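PDB 6LRF: Alr4995 protein from Nostoc sp., which acts as a bifunctional arginine dihydrolase and ornithine cyclodeaminase, with the second activity probably carried by its C-terminal, Rossmann-containing region. Local coordinates for residues I630-S635 / V650-V655; V493-V498 / N524-H529. All coordinates share one frame; numbering follows the deposited sequence.

Contact 1. Residues I630-S635 / V650-V655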
loop_
_atom_site.group_PDB
_atom_site.type_symbol
_atom_site.label_atom_id
_atom_site.label_comp_id
_atom_site.label_asym_id
_atom_site.label_seq_id
_atom_site.Cartn_x
_atom_site.Cartn_y
_atom_site.Cartn_z
ATOM N N ILE B 630 -18.981 3.705 -19.188
ATOM C CA ILE B 630 -18.029 2.617 -19.207
ATOM C C ILE B 630 -17.750 2.237 -17.761
ATOM O O ILE B 630 -17.371 3.074 -16.952
ATOM C CB ILE B 630 -16.735 3.016 -19.929
ATOM C CG1 ILE B 630 -17.063 3.490 -21.351
ATOM C CG2 ILE B 630 -15.740 1.860 -19.934
ATOM C CD1 ILE B 630 -15.862 3.933 -22.113
ATOM N N LEU B 631 -17.998 0.971 -17.442
ATOM C CA LEU B 631 -17.749 0.407 -16.128
ATOM C C LEU B 631 -16.425 -0.371 -16.154
ATOM O O LEU B 631 -16.308 -1.408 -16.809
ATOM C CB LEU B 631 -18.908 -0.507 -15.735
ATOM C CG LEU B 631 -19.149 -0.804 -14.265
ATOM C CD1 LEU B 631 -19.340 0.499 -13.510
ATOM C CD2 LEU B 631 -20.397 -1.681 -14.135
HETATM N N MSE B 632 -15.418 0.133 -15.459
HETATM C CA MSE B 632 -14.099 -0.476 -15.533
HETATM C C MSE B 632 -13.816 -1.266 -14.258
HETATM O O MSE B 632 -13.514 -0.706 -13.200
HETATM C CB MSE B 632 -13.034 0.586 -15.793
HETATM C CG MSE B 632 -13.002 1.079 -17.244
HETATM SE SE MSE B 632 -12.138 2.834 -17.453
HETATM C CE MSE B 632 -13.314 3.903 -16.334
ATOM N N LEU B 633 -13.935 -2.582 -14.372
ATOM C CA LEU B 633 -13.895 -3.443 -13.202
ATOM C C LEU B 633 -12.538 -4.139 -13.112
ATOM O O LEU B 633 -12.319 -5.217 -13.699
ATOM C CB LEU B 633 -15.044 -4.453 -13.252
ATOM C CG LEU B 633 -16.459 -3.868 -13.381
ATOM C CD1 LEU B 633 -17.471 -4.975 -13.714
ATOM C CD2 LEU B 633 -16.879 -3.115 -12.123
ATOM N N SER B 634 -11.657 -3.494 -12.342
ATOM C CA SER B 634 -10.229 -3.810 -12.184
ATOM C C SER B 634 -9.613 -4.550 -13.365
ATOM O O SER B 634 -9.267 -5.725 -13.259
ATOM C CB SER B 634 -9.988 -4.605 -10.887
ATOM O OG SER B 634 -10.683 -5.830 -10.881
ATOM N N SER B 635 -9.464 -3.844 -14.484
ATOM C CA SER B 635 -8.905 -4.454 -15.686
ATOM C C SER B 635 -7.680 -3.715 -16.220
ATOM O O SER B 635 -7.282 -3.932 -17.369
ATOM C CB SER B 635 -9.979 -4.552 -16.778
ATOM O OG SER B 635 -10.724 -3.345 -16.860
ATOM N N VAL B 650 -18.716 10.811 -21.676
ATOM C CA VAL B 650 -18.963 9.418 -21.313
ATOM C C VAL B 650 -18.656 9.254 -19.835
ATOM O O VAL B 650 -17.569 9.605 -19.376
ATOM C CB VAL B 650 -18.111 8.441 -22.142
ATOM C CG1 VAL B 650 -18.415 6.981 -21.745
ATOM C CG2 VAL B 650 -18.367 8.657 -23.626
ATOM N N LYS B 651 -19.629 8.759 -19.081
ATOM C CA LYS B 651 -19.427 8.514 -17.657
ATOM C C LYS B 651 -18.465 7.339 -17.465
ATOM O O LYS B 651 -18.657 6.263 -18.019
ATOM C CB LYS B 651 -20.764 8.257 -16.960
ATOM C CG LYS B 651 -21.746 9.410 -17.115
ATOM C CD LYS B 651 -23.125 9.057 -16.582
ATOM C CE LYS B 651 -23.995 10.286 -16.433
ATOM N NZ LYS B 651 -25.242 9.913 -15.709
HETATM N N MSE B 652 -17.403 7.585 -16.709
HETATM C CA MSE B 652 -16.357 6.606 -16.469
HETATM C C MSE B 652 -16.385 6.185 -15.009
HETATM O O MSE B 652 -16.227 7.012 -14.121
HETATM C CB MSE B 652 -14.997 7.200 -16.826
HETATM C CG MSE B 652 -15.021 7.986 -18.112
HETATM SE SE MSE B 652 -14.954 6.796 -19.624
HETATM C CE MSE B 652 -13.008 6.617 -19.687
ATOM N N VAL B 653 -16.611 4.904 -14.762
ATOM C CA VAL B 653 -16.575 4.383 -13.411
ATOM C C VAL B 653 -15.432 3.380 -13.302
ATOM O O VAL B 653 -15.397 2.376 -14.010
ATOM C CB VAL B 653 -17.908 3.724 -13.017
ATOM C CG1 VAL B 653 -17.858 3.278 -11.565
ATOM C CG2 VAL B 653 -19.051 4.698 -13.242
ATOM N N CYS B 654 -14.491 3.677 -12.422
ATOM C CA CYS B 654 -13.256 2.912 -12.337
ATOM C C CYS B 654 -13.097 2.271 -10.966
ATOM O O CYS B 654 -12.953 2.967 -9.960
ATOM C CB CYS B 654 -12.058 3.808 -12.633
ATOM S SG CYS B 654 -10.513 2.884 -12.851
ATOM N N VAL B 655 -13.126 0.942 -10.921
ATOM C CA VAL B 655 -12.983 0.228 -9.660
ATOM C C VAL B 655 -11.741 -0.638 -9.695
ATOM O O VAL B 655 -11.545 -1.418 -10.630
ATOM C CB VAL B 655 -14.219 -0.643 -9.365
ATOM C CG1 VAL B 655 -14.162 -1.172 -7.947
ATOM C CG2 VAL B 655 -15.501 0.164 -9.582
#

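Contact 2. Residues V493-V498 / N524-H529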
loop_
_atom_site.group_PDB
_atom_site.type_symbol
_atom_site.label_atom_id
_atom_site.label_comp_id
_atom_site.label_asym_id
_atom_site.label_seq_id
_atom_site.Cartn_x
_atom_site.Cartn_y
_atom_site.Cartn_z
ATOM N N VAL B 493 -18.705 -2.605 -20.396
ATOM C CA VAL B 493 -17.944 -3.059 -19.247
ATOM C C VAL B 493 -16.589 -3.580 -19.700
ATOM O O VAL B 493 -16.488 -4.292 -20.701
ATOM C CB VAL B 493 -18.719 -4.153 -18.473
ATOM C CG1 VAL B 493 -17.862 -4.751 -17.397
ATOM C CG2 VAL B 493 -19.987 -3.557 -17.857
ATOM N N THR B 494 -15.540 -3.189 -18.984
ATOM C CA THR B 494 -14.236 -3.829 -19.120
ATOM C C THR B 494 -14.018 -4.619 -17.838
ATOM O O THR B 494 -14.430 -4.186 -16.767
ATOM C CB THR B 494 -13.091 -2.812 -19.334
ATOM O OG1 THR B 494 -12.864 -2.091 -18.116
ATOM C CG2 THR B 494 -13.464 -1.818 -20.407
ATOM N N ALA B 495 -13.404 -5.787 -17.917
ATOM C CA ALA B 495 -13.292 -6.586 -16.704
ATOM C C ALA B 495 -12.041 -7.445 -16.717
ATOM O O ALA B 495 -11.682 -7.974 -17.755
ATOM C CB ALA B 495 -14.539 -7.457 -16.539
ATOM N N GLY B 496 -11.393 -7.585 -15.565
ATOM C CA GLY B 496 -10.235 -8.453 -15.438
ATOM C C GLY B 496 -10.505 -9.593 -14.472
ATOM O O GLY B 496 -11.530 -9.588 -13.781
ATOM N N PRO B 497 -9.582 -10.567 -14.401
ATOM C CA PRO B 497 -9.754 -11.811 -13.619
ATOM C C PRO B 497 -10.084 -11.580 -12.147
ATOM O O PRO B 497 -10.792 -12.388 -11.558
ATOM C CB PRO B 497 -8.393 -12.505 -13.749
ATOM C CG PRO B 497 -7.807 -11.963 -14.972
ATOM C CD PRO B 497 -8.282 -10.535 -15.088
ATOM N N VAL B 498 -9.609 -10.482 -11.570
ATOM C CA VAL B 498 -9.898 -10.188 -10.169
ATOM C C VAL B 498 -11.407 -10.091 -9.913
ATOM O O VAL B 498 -11.874 -10.294 -8.788
ATOM C CB VAL B 498 -9.161 -8.905 -9.733
ATOM C CG1 VAL B 498 -9.650 -8.417 -8.395
ATOM C CG2 VAL B 498 -7.675 -9.195 -9.665
ATOM N N ASN B 524 -7.738 -12.467 -22.417
ATOM C CA ASN B 524 -7.807 -13.921 -22.420
ATOM C C ASN B 524 -8.162 -14.427 -21.022
ATOM O O ASN B 524 -9.023 -15.286 -20.850
ATOM C CB ASN B 524 -6.466 -14.504 -22.875
ATOM C CG ASN B 524 -6.554 -15.978 -23.231
ATOM O OD1 ASN B 524 -7.249 -16.358 -24.188
ATOM N ND2 ASN B 524 -5.822 -16.815 -22.489
ATOM N N ALA B 525 -7.510 -13.826 -20.026
ATOM C CA ALA B 525 -7.509 -14.343 -18.669
ATOM C C ALA B 525 -8.887 -14.301 -17.992
ATOM O O ALA B 525 -9.270 -15.273 -17.337
ATOM C CB ALA B 525 -6.468 -13.582 -17.829
ATOM N N ILE B 526 -9.643 -13.216 -18.148
ATOM C CA ILE B 526 -10.948 -13.157 -17.492
ATOM C C ILE B 526 -11.893 -14.240 -18.036
ATOM O O ILE B 526 -12.650 -14.837 -17.289
ATOM C CB ILE B 526 -11.631 -11.783 -17.626
ATOM C CG1 ILE B 526 -13.036 -11.866 -17.013
ATOM C CG2 ILE B 526 -11.746 -11.355 -19.087
ATOM C CD1 ILE B 526 -13.351 -10.754 -16.091
ATOM N N ALA B 527 -11.818 -14.509 -19.330
ATOM C CA ALA B 527 -12.631 -15.553 -19.929
ATOM C C ALA B 527 -12.221 -16.931 -19.424
ATOM O O ALA B 527 -13.080 -17.739 -19.095
ATOM C CB ALA B 527 -12.540 -15.504 -21.449
ATOM N N VAL B 528 -10.919 -17.215 -19.358
ATOM C CA VAL B 528 -10.519 -18.535 -18.870
ATOM C C VAL B 528 -10.908 -18.722 -17.396
ATOM O O VAL B 528 -11.404 -19.775 -17.022
ATOM C CB VAL B 528 -9.005 -18.806 -19.012
ATOM C CG1 VAL B 528 -8.672 -20.198 -18.473
ATOM C CG2 VAL B 528 -8.562 -18.706 -20.472
ATOM N N HIS B 529 -10.678 -17.709 -16.561
ATOM C CA HIS B 529 -11.000 -17.814 -15.140
ATOM C C HIS B 529 -12.499 -17.946 -14.900
ATOM O O HIS B 529 -12.923 -18.698 -14.029
ATOM C CB HIS B 529 -10.459 -16.599 -14.374
ATOM C CG HIS B 529 -8.986 -16.650 -14.147
ATOM N ND1 HIS B 529 -8.433 -17.151 -12.989
ATOM C CD2 HIS B 529 -7.947 -16.303 -14.942
ATOM C CE1 HIS B 529 -7.115 -17.083 -13.071
ATOM N NE2 HIS B 529 -6.796 -16.579 -14.251
#

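Contact 1. Residues I630-S635 / V650-V655
I630 to L633 pair residue by residue with M652 to V655 as neighbouring parallel strands; the axes of 630-633 and 651-655 approach to 4.8 Å, 10° from parallel. Five backbone hydrogen bonds join them. I630 N binds K651 O and I630 O takes V653 N, so these two bonds straddle M652. M632 N binds V653 O at 2.7 Å, and M632 O takes V655 N, straddling C654 in the same way. The last bond, S634 N to V655 O, is more bent, 144° at the hydrogen, where the chain turns out of the strand.

The side chains separate onto two faces. I630, M632, M652 and C654 share one; both methionines are selenomethionine. On this face the M632 chain bends at its last torsion (chi3 -60°). That brings its terminal methyl across to the other strand, into the dip between two alternate side chains: M632 CE lies 3.7 Å from M652 CB and 3.9 Å from C654 CB. At the bottom of the dip M632 CE sits over V653 O. I630 and M652 run side by side, with I630 CD1 3.9 Å from M652 SE. I630 also meets the residue just before the strand, I630 CG1 lying 3.8 Å from V650 CG1. L631, L633, V653 and V655 hold the other face. There L631 and V653 point the same way, and L631 CD1 rests 3.6 Å from V653 CB. L633 and V655 touch more loosely.

The pair forms the two strands of a beta-alpha-beta unit in the Rossmann fold, connected through helix 637-645. Strand 491-495 flanks 629-633 and strand 673-677 flanks 651-656, so both are interior strands of the parallel sheet. Helix 680-694 packs on the L633 and V655 face, through V680 and L684 against L633 and F683 against V655.

Contact 2. Residues V493-V498 / N524-H529
I526 and P497 are the two bumps that fit the chain leaving strand 491-495 to a helix start in the Rossmann fold. The strand ends at A495, and G496 and P497 lead out of it. They meet the first turns of helix 524-536, which follows the neighbouring strand 519-523. No hydrogen bond crosses; shape does the work.

The first bump comes from the helix. I526 has CG1 anti to its backbone N (chi1 175°), which sends the long branch out to A495 and G496. I526 CD1 enters the hollow these two form, 3.5 Å from A495 CB and 3.2 Å from G496 O. The fit is tight, and chi2 of I526 sits away from a staggered value at 132°. The short branch also takes part, with I526 CG2 3.6 Å from A495 O. An alanine here would probably open a gap beside A495 CB and the G496 carbonyl, leaving G496 less firmly seated against the helix.

The second bump is P497 itself. The P497 ring sits against the groove between A525 and H529, which lie one helical turn apart. The tip of the ring, P497 CG, meets A525 CB at 3.5 Å and reaches the backbone N of I526 at 3.9 Å. H529 is held from elsewhere: its ND1 is hydrogen-bonded to S539 OG, and its ring meets those of H501 and H557. One face of this imidazole receives the proline in a CH-pi contact, P497 CB lying 4.3 Å from the H529 ring centroid, 22° off the normal and displaced toward CD2.

How the contacts relate
Contact 2 comes first along the chain; both of its segments precede those of contact 1. Their centres are about 14 Å apart. Both involve the same parallel Rossmann sheet, which contact 2 reaches through strand 491-495, the neighbour of 629-633. They touch directly: L631 O lies 2.9 Å from T494 N, and S635 OG lies 2.8 Å from T494 OG1, both probable hydrogen bonds. Contact 1 continues the sheet to 651-656. Contact 2 instead joins the end of 491-495 to the helix after 519-523, on the other side of that strand. The chain order reverses between 491-495 and 629-633, the place where Rossmann folds commonly form their nucleotide cleft; this structure is unliganded.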